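Local coordinates for protein putidaredoxin reductase (Pseudomonas putida, PDB 1Q1R) that probably passes electrons through its bound FAD to putidaredoxin, the iron-sulfur partner that serves the cytochrome P450cam monooxygenase, at residues S26-E29 / G30-L34; F364-G368 / D369-A373; K387-T391 / D392-V396. All blocks are in the same frame, centred on the assembly; numbering follows the deposited sequence.

Interaction 1: residues S26-E29 / G30-L34; sequences SGWE and GNIRL
The indole of Trp28 lies with one face over the backbone of Gly30, its five-membered ring meeting the peptide just as the chain swings out of a loop into a strand. This is the return arm of the Rossmann-type beta-alpha-beta crossover of an FAD-binding fold: strand 6-10, helix 14-25 and then strand 31-35, which joins the parallel sheet beside the first strand. Trp28 CD1 sits 3.4 Å from Gly30 N, and Trp28 NE1 comes within 3.3 Å of Gly30 C. No hydrogen bond crosses this contact; ring and peptide meet in van der Waals contact. With CG anti to the backbone N (chi1 -178°) and the ring plane turned roughly perpendicular to the CA-CB-CG plane (chi2 -91°), the pyrrole side of the indole comes over Gly30. Gly30 has no side chain on its alpha carbon, which lets the indole come this close. Asn31 O approaches the ring at its edge, near the plane, 3.8 Å from Trp28 NE1. The buried Trp28 side chain also touches Val7 of strand 6-10 and Cys317, while Arg24 of the preceding helix hydrogen-bonds through NH1 to both Trp28 O and Gly30 O, linking the loop on both sides of Glu29 to the helix. Farther along, Ile32 extends its CG1 branch back to the same pyrrole corner of the indole, where Ile32 CG1 rests 3.7 Å from Trp28 CD1.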
loop_
_atom_site.group_PDB
_atom_site.type_symbol
_atom_site.label_atom_id
_atom_site.label_comp_id
_atom_site.label_asym_id
_atom_site.label_seq_id
_atom_site.Cartn_x
_atom_site.Cartn_y
_atom_site.Cartn_z
ATOM N N SER A 26 25.020 3.111 0.206
ATOM C CA SER A 26 25.648 2.993 -1.102
ATOM C C SER A 26 26.874 3.890 -1.265
ATOM O O SER A 26 27.393 4.040 -2.370
ATOM C CB SER A 26 24.631 3.302 -2.201
ATOM O OG SER A 26 23.601 2.331 -2.217
ATOM N N GLY A 27 27.323 4.496 -0.168
ATOM C CA GLY A 27 28.504 5.338 -0.227
ATOM C C GLY A 27 28.309 6.838 -0.341
ATOM O O GLY A 27 29.242 7.553 -0.707
ATOM N N TRP A 28 27.114 7.327 -0.035
ATOM C CA TRP A 28 26.854 8.759 -0.109
ATOM C C TRP A 28 27.577 9.454 1.046
ATOM O O TRP A 28 27.457 9.042 2.199
ATOM C CB TRP A 28 25.347 9.015 -0.048
ATOM C CG TRP A 28 24.954 10.457 -0.163
ATOM C CD1 TRP A 28 24.791 11.345 0.858
ATOM C CD2 TRP A 28 24.661 11.172 -1.369
ATOM N NE1 TRP A 28 24.411 12.569 0.366
ATOM C CE2 TRP A 28 24.324 12.491 -0.998
ATOM C CE3 TRP A 28 24.651 10.825 -2.727
ATOM C CZ2 TRP A 28 23.977 13.469 -1.937
ATOM C CZ3 TRP A 28 24.308 11.798 -3.661
ATOM C CH2 TRP A 28 23.975 13.106 -3.259
ATOM N N GLU A 29 28.336 10.501 0.723
ATOM C CA GLU A 29 29.110 11.249 1.718
ATOM C C GLU A 29 28.504 12.599 2.079
ATOM O O GLU A 29 28.823 13.169 3.123
ATOM C CB GLU A 29 30.538 11.471 1.210
ATOM C CG GLU A 29 31.384 10.210 1.108
ATOM C CD GLU A 29 31.852 9.708 2.463
ATOM O OE1 GLU A 29 30.990 9.381 3.310
ATOM O OE2 GLU A 29 33.083 9.644 2.680
ATOM N N GLY A 30 27.639 13.112 1.211
ATOM C CA GLY A 30 27.016 14.397 1.464
ATOM C C GLY A 30 26.048 14.377 2.631
ATOM O O GLY A 30 25.954 13.389 3.360
ATOM N N ASN A 31 25.323 15.476 2.809
ATOM C CA ASN A 31 24.352 15.588 3.888
ATOM C C ASN A 31 22.982 15.087 3.448
ATOM O O ASN A 31 22.567 15.294 2.306
ATOM C CB ASN A 31 24.243 17.040 4.346
ATOM C CG ASN A 31 25.514 17.535 4.995
ATOM O OD1 ASN A 31 25.831 17.167 6.128
ATOM N ND2 ASN A 31 26.262 18.363 4.277
ATOM N N ILE A 32 22.287 14.427 4.367
ATOM C CA ILE A 32 20.962 13.889 4.091
ATOM C C ILE A 32 19.960 14.454 5.091
ATOM O O ILE A 32 20.121 14.303 6.300
ATOM C CB ILE A 32 20.957 12.350 4.203
ATOM C CG1 ILE A 32 22.034 11.762 3.287
ATOM C CG2 ILE A 32 19.578 11.805 3.838
ATOM C CD1 ILE A 32 22.222 10.268 3.436
ATOM N N ARG A 33 18.925 15.110 4.583
ATOM C CA ARG A 33 17.906 15.678 5.449
ATOM C C ARG A 33 16.538 15.068 5.195
ATOM O O ARG A 33 16.012 15.147 4.089
ATOM C CB ARG A 33 17.814 17.197 5.261
ATOM C CG ARG A 33 18.372 17.994 6.427
ATOM C CD ARG A 33 17.675 19.343 6.553
ATOM N NE ARG A 33 17.956 19.990 7.835
ATOM C CZ ARG A 33 19.119 20.550 8.152
ATOM N NH1 ARG A 33 20.120 20.548 7.280
ATOM N NH2 ARG A 33 19.284 21.108 9.346
ATOM N N LEU A 34 15.976 14.450 6.230
ATOM C CA LEU A 34 14.651 13.855 6.150
ATOM C C LEU A 34 13.710 14.859 6.783
ATOM O O LEU A 34 13.919 15.267 7.920
ATOM C CB LEU A 34 14.587 12.548 6.939
ATOM C CG LEU A 34 14.850 11.224 6.225
ATOM C CD1 LEU A 34 14.852 10.111 7.250
ATOM C CD2 LEU A 34 13.777 10.971 5.163
#

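Interaction 2: residues F364-G368 / D369-A373; sequences FYLQG and DRVLA
Tyr365 O takes two backbone N-H groups from the opposing strand, a short bond from Leu372 N (2.7 Å) and a weak one from Ala373 N (3.4 Å). Two consecutive residues thus face one, the signature of a classic beta bulge in the antiparallel hairpin formed by strands 360-367 and 370-377. Leu372 N lies nearly in line with the C=O bond of Tyr365 (C=O...N 167°). Tyr365 N returns a bond to Ala373 O at 2.8 Å, and that oxygen also lies in plane at the edge of the Tyr365 ring. Nearer the turn, Gln367 N binds Arg370 O at 3.0 Å, while the reverse bond from Arg370 N to Gln367 O is weak. Gly368 and Asp369 occupy the corners of this type II' turn.

At the bulge, Leu372 packs on Gln367: Leu372 CD1 meets Gln367 CB at 3.6 Å, and the two side chains cross at a slant. Leu372 CD2 also sits 3.9 Å above the centre of the Arg370 guanidinium plane. Gln367 CG stands anti to its backbone N (chi1 -173°), and the extended chain carries NE2 along the same leucine. On the other face, Leu366 CG packs 4.2 Å from Val371 CG2. There Val371 rests against Ile389 and Ile390 of helix 380-391 and Leu401 of helix 398-401, Phe364 also touches Leu401, and strand 349-353 pairs along the outer side of strand 360-367.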
loop_
_atom_site.group_PDB
_atom_site.type_symbol
_atom_site.label_atom_id
_atom_site.label_comp_id
_atom_site.label_asym_id
_atom_site.label_seq_id
_atom_site.Cartn_x
_atom_site.Cartn_y
_atom_site.Cartn_z
ATOM N N PHE A 364 -4.121 -17.970 -11.392
ATOM C CA PHE A 364 -3.343 -17.362 -12.462
ATOM C C PHE A 364 -4.217 -16.480 -13.342
ATOM O O PHE A 364 -5.253 -16.916 -13.833
ATOM C CB PHE A 364 -2.672 -18.448 -13.319
ATOM C CG PHE A 364 -1.692 -19.303 -12.560
ATOM C CD1 PHE A 364 -2.133 -20.353 -11.760
ATOM C CD2 PHE A 364 -0.325 -19.034 -12.620
ATOM C CE1 PHE A 364 -1.229 -21.121 -11.027
ATOM C CE2 PHE A 364 0.585 -19.795 -11.890
ATOM C CZ PHE A 364 0.134 -20.837 -11.091
ATOM N N TYR A 365 -3.797 -15.235 -13.530
ATOM C CA TYR A 365 -4.533 -14.295 -14.370
ATOM C C TYR A 365 -3.832 -14.220 -15.720
ATOM O O TYR A 365 -2.664 -13.837 -15.798
ATOM C CB TYR A 365 -4.568 -12.906 -13.725
ATOM C CG TYR A 365 -5.352 -12.860 -12.433
ATOM C CD1 TYR A 365 -4.856 -13.450 -11.270
ATOM C CD2 TYR A 365 -6.604 -12.251 -12.381
ATOM C CE1 TYR A 365 -5.589 -13.437 -10.087
ATOM C CE2 TYR A 365 -7.344 -12.230 -11.203
ATOM C CZ TYR A 365 -6.834 -12.824 -10.062
ATOM O OH TYR A 365 -7.572 -12.811 -8.902
ATOM N N LEU A 366 -4.546 -14.589 -16.781
ATOM C CA LEU A 366 -3.967 -14.575 -18.117
ATOM C C LEU A 366 -4.696 -13.692 -19.120
ATOM O O LEU A 366 -5.898 -13.450 -19.016
ATOM C CB LEU A 366 -3.909 -16.000 -18.692
ATOM C CG LEU A 366 -3.088 -17.080 -17.980
ATOM C CD1 LEU A 366 -3.802 -17.526 -16.714
ATOM C CD2 LEU A 366 -2.888 -18.264 -18.918
ATOM N N GLN A 367 -3.931 -13.210 -20.092
ATOM C CA GLN A 367 -4.450 -12.404 -21.185
ATOM C C GLN A 367 -3.944 -13.210 -22.370
ATOM O O GLN A 367 -2.824 -13.012 -22.839
ATOM C CB GLN A 367 -3.828 -11.011 -21.193
ATOM C CG GLN A 367 -4.464 -10.084 -22.210
ATOM C CD GLN A 367 -3.816 -8.715 -22.246
ATOM O OE1 GLN A 367 -4.337 -7.789 -22.869
ATOM N NE2 GLN A 367 -2.673 -8.580 -21.585
ATOM N N GLY A 368 -4.768 -14.141 -22.832
ATOM C CA GLY A 368 -4.357 -15.005 -23.920
ATOM C C GLY A 368 -3.612 -16.153 -23.263
ATOM O O GLY A 368 -4.200 -16.915 -22.494
ATOM N N ASP A 369 -2.321 -16.273 -23.549
ATOM C CA ASP A 369 -1.508 -17.327 -22.954
ATOM C C ASP A 369 -0.451 -16.721 -22.039
ATOM O O ASP A 369 0.335 -17.437 -21.420
ATOM C CB ASP A 369 -0.823 -18.165 -24.036
ATOM C CG ASP A 369 -1.809 -18.946 -24.881
ATOM O OD1 ASP A 369 -2.748 -19.548 -24.315
ATOM O OD2 ASP A 369 -1.636 -18.969 -26.115
ATOM N N ARG A 370 -0.433 -15.394 -21.967
ATOM C CA ARG A 370 0.527 -14.693 -21.127
ATOM C C ARG A 370 -0.001 -14.550 -19.702
ATOM O O ARG A 370 -1.138 -14.118 -19.491
ATOM C CB ARG A 370 0.818 -13.303 -21.693
ATOM C CG ARG A 370 1.742 -12.483 -20.809
ATOM C CD ARG A 370 1.798 -11.027 -21.231
ATOM N NE ARG A 370 2.532 -10.229 -20.253
ATOM C CZ ARG A 370 2.618 -8.902 -20.279
ATOM N NH1 ARG A 370 2.012 -8.217 -21.241
ATOM N NH2 ARG A 370 3.310 -8.262 -19.344
ATOM N N VAL A 371 0.827 -14.918 -18.729
ATOM C CA VAL A 371 0.443 -14.810 -17.327
ATOM C C VAL A 371 0.713 -13.380 -16.862
ATOM O O VAL A 371 1.848 -12.912 -16.906
ATOM C CB VAL A 371 1.244 -15.798 -16.443
ATOM C CG1 VAL A 371 0.846 -15.633 -14.980
ATOM C CG2 VAL A 371 0.979 -17.234 -16.894
ATOM N N LEU A 372 -0.339 -12.692 -16.429
ATOM C CA LEU A 372 -0.226 -11.309 -15.965
ATOM C C LEU A 372 0.058 -11.213 -14.473
ATOM O O LEU A 372 0.878 -10.407 -14.039
ATOM C CB LEU A 372 -1.516 -10.543 -16.270
ATOM C CG LEU A 372 -1.881 -10.319 -17.740
ATOM C CD1 LEU A 372 -3.280 -9.721 -17.827
ATOM C CD2 LEU A 372 -0.860 -9.397 -18.393
ATOM N N ALA A 373 -0.629 -12.034 -13.687
ATOM C CA ALA A 373 -0.448 -12.017 -12.243
ATOM C C ALA A 373 -0.901 -13.324 -11.621
ATOM O O ALA A 373 -1.574 -14.131 -12.258
ATOM C CB ALA A 373 -1.242 -10.858 -11.636
#

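Interaction 3: residues K387-T391 / D392-V396; sequences KQIIT and DRLPV
Asp392 N bonds to Gln388 O at 2.9 Å, the first of three backbone bonds that close the last turn of helix 380-391. Beyond it, Leu394 N reaches back to Ile389 O at 3.0 Å, in the carbonyl plane and on a lone pair, whereas Arg393 N approaches Ile390 O at 3.2 Å from well above the carbonyl plane.

Polar side chains add to this. Thr391 OG1 donates to Lys387 O at 2.9 Å, so that carbonyl accepts from both the hydroxyl and the amide of Thr391; the hydroxyl is also bonded to Ala326 N. One water donates to Gln388 OE1 and to Asp392 OD2, bridging amide and carboxylate planes that stand 85° apart. Gln388 CG stands anti to the backbone N (chi1 -177°) and the chain runs out extended, which brings OE1 to the water; CG itself lies 3.5 Å from Asp392 OD2.

Apolar contacts join Ile389 to Leu394 and Val396. Ile389 CG1 meets Val396 CG1 at 3.9 Å, the two side chains crossing at about a right angle, and Ile389 CG1 lies 4.4 Å from Leu394 CD1. Leu394 and Val396 go on to touch helix 408-421 at Ile412 and Ile411. The inverse gamma turn centred on Pro395 bends the chain between them.

Arg393, with phi +51°, is the C' residue, and the paired bonds from Leu394 N and Arg393 N make this helix end a Schellman motif.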
loop_
_atom_site.group_PDB
_atom_site.type_symbol
_atom_site.label_atom_id
_atom_site.label_comp_id
_atom_site.label_asym_id
_atom_site.label_seq_id
_atom_site.Cartn_x
_atom_site.Cartn_y
_atom_site.Cartn_z
ATOM N N LYS A 387 6.739 -15.433 -9.398
ATOM C CA LYS A 387 7.456 -14.176 -9.613
ATOM C C LYS A 387 8.353 -14.340 -10.827
ATOM O O LYS A 387 8.447 -13.459 -11.679
ATOM C CB LYS A 387 8.347 -13.833 -8.417
ATOM C CG LYS A 387 7.651 -13.271 -7.202
ATOM C CD LYS A 387 8.714 -12.916 -6.170
ATOM C CE LYS A 387 8.158 -12.121 -5.011
ATOM N NZ LYS A 387 9.239 -11.810 -4.030
ATOM N N GLN A 388 9.021 -15.486 -10.885
ATOM C CA GLN A 388 9.925 -15.807 -11.978
ATOM C C GLN A 388 9.177 -15.844 -13.313
ATOM O O GLN A 388 9.657 -15.323 -14.319
ATOM C CB GLN A 388 10.588 -17.158 -11.697
ATOM C CG GLN A 388 11.614 -17.597 -12.721
ATOM C CD GLN A 388 12.200 -18.964 -12.403
ATOM O OE1 GLN A 388 13.107 -19.440 -13.091
ATOM N NE2 GLN A 388 11.681 -19.605 -11.355
ATOM N N ILE A 389 8.000 -16.462 -13.316
ATOM C CA ILE A 389 7.188 -16.564 -14.527
ATOM C C ILE A 389 6.815 -15.181 -15.072
ATOM O O ILE A 389 6.879 -14.943 -16.282
ATOM C CB ILE A 389 5.888 -17.373 -14.255
ATOM C CG1 ILE A 389 6.239 -18.832 -13.964
ATOM C CG2 ILE A 389 4.942 -17.285 -15.450
ATOM C CD1 ILE A 389 5.094 -19.644 -13.382
ATOM N N ILE A 390 6.434 -14.275 -14.176
ATOM C CA ILE A 390 6.041 -12.924 -14.568
ATOM C C ILE A 390 7.239 -12.067 -14.960
ATOM O O ILE A 390 7.261 -11.471 -16.036
ATOM C CB ILE A 390 5.293 -12.195 -13.418
ATOM C CG1 ILE A 390 4.092 -13.020 -12.962
ATOM C CG2 ILE A 390 4.844 -10.813 -13.876
ATOM C CD1 ILE A 390 3.099 -13.310 -14.055
ATOM N N THR A 391 8.230 -12.008 -14.079
ATOM C CA THR A 391 9.421 -11.201 -14.321
ATOM C C THR A 391 10.171 -11.596 -15.588
ATOM O O THR A 391 10.622 -10.731 -16.338
ATOM C CB THR A 391 10.401 -11.277 -13.132
ATOM O OG1 THR A 391 9.739 -10.851 -11.934
ATOM C CG2 THR A 391 11.613 -10.383 -13.383
ATOM N N ASP A 392 10.302 -12.896 -15.832
ATOM C CA ASP A 392 11.017 -13.361 -17.015
ATOM C C ASP A 392 10.135 -13.674 -18.219
ATOM O O ASP A 392 10.622 -14.178 -19.233
ATOM C CB ASP A 392 11.866 -14.584 -16.670
ATOM C CG ASP A 392 12.924 -14.274 -15.640
ATOM O OD1 ASP A 392 13.590 -13.228 -15.782
ATOM O OD2 ASP A 392 13.097 -15.069 -14.693
ATOM N N ARG A 393 8.843 -13.375 -18.118
ATOM C CA ARG A 393 7.932 -13.631 -19.227
ATOM C C ARG A 393 8.057 -15.067 -19.735
ATOM O O ARG A 393 8.149 -15.299 -20.940
ATOM C CB ARG A 393 8.235 -12.665 -20.373
ATOM C CG ARG A 393 7.318 -11.463 -20.452
ATOM C CD ARG A 393 5.908 -11.886 -20.842
ATOM N NE ARG A 393 5.099 -10.752 -21.278
ATOM C CZ ARG A 393 5.392 -9.989 -22.327
ATOM N NH1 ARG A 393 6.477 -10.241 -23.052
ATOM N NH2 ARG A 393 4.602 -8.975 -22.655
ATOM N N LEU A 394 8.063 -16.031 -18.820
ATOM C CA LEU A 394 8.188 -17.429 -19.210
ATOM C C LEU A 394 6.928 -17.968 -19.882
ATOM O O LEU A 394 5.817 -17.790 -19.382
ATOM C CB LEU A 394 8.527 -18.293 -17.995
ATOM C CG LEU A 394 9.842 -17.998 -17.272
ATOM C CD1 LEU A 394 10.062 -19.038 -16.195
ATOM C CD2 LEU A 394 10.994 -18.010 -18.258
ATOM N N PRO A 395 7.095 -18.644 -21.030
ATOM C CA PRO A 395 5.985 -19.225 -21.795
ATOM C C PRO A 395 5.418 -20.510 -21.190
ATOM O O PRO A 395 5.391 -21.557 -21.842
ATOM C CB PRO A 395 6.613 -19.461 -23.164
ATOM C CG PRO A 395 8.016 -19.839 -22.810
ATOM C CD PRO A 395 8.374 -18.825 -21.741
ATOM N N VAL A 396 4.964 -20.436 -19.944
ATOM C CA VAL A 396 4.402 -21.607 -19.286
ATOM C C VAL A 396 3.121 -22.063 -19.986
ATOM O O VAL A 396 2.324 -21.237 -20.432
ATOM C CB VAL A 396 4.075 -21.323 -17.809
ATOM C CG1 VAL A 396 5.356 -21.097 -17.029
ATOM C CG2 VAL A 396 3.155 -20.110 -17.703
HETATM O O HOH W 1 13.545 -18.017 -15.713
#

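Overall arrangement
The three contacts follow one another along the chain but fall into two regions. Interaction 1 belongs to the parallel sheet of the N-terminal nucleotide-binding fold, whose strand 6-10 leads into the glycine-rich turn at the FAD. Its centre is 42 Å from that of interaction 2 and 36 Å from that of interaction 3, and it touches neither. Interactions 2 and 3, with centres 10 Å apart, share the reductase C-terminal region, where strand 370-377 of the hairpin is followed by helix 380-391. Ile390 CD1 approaches Val371 O between them. The helix end thus packs on the hairpin within the C-terminal region, while interaction 1 lies in the FAD-binding region.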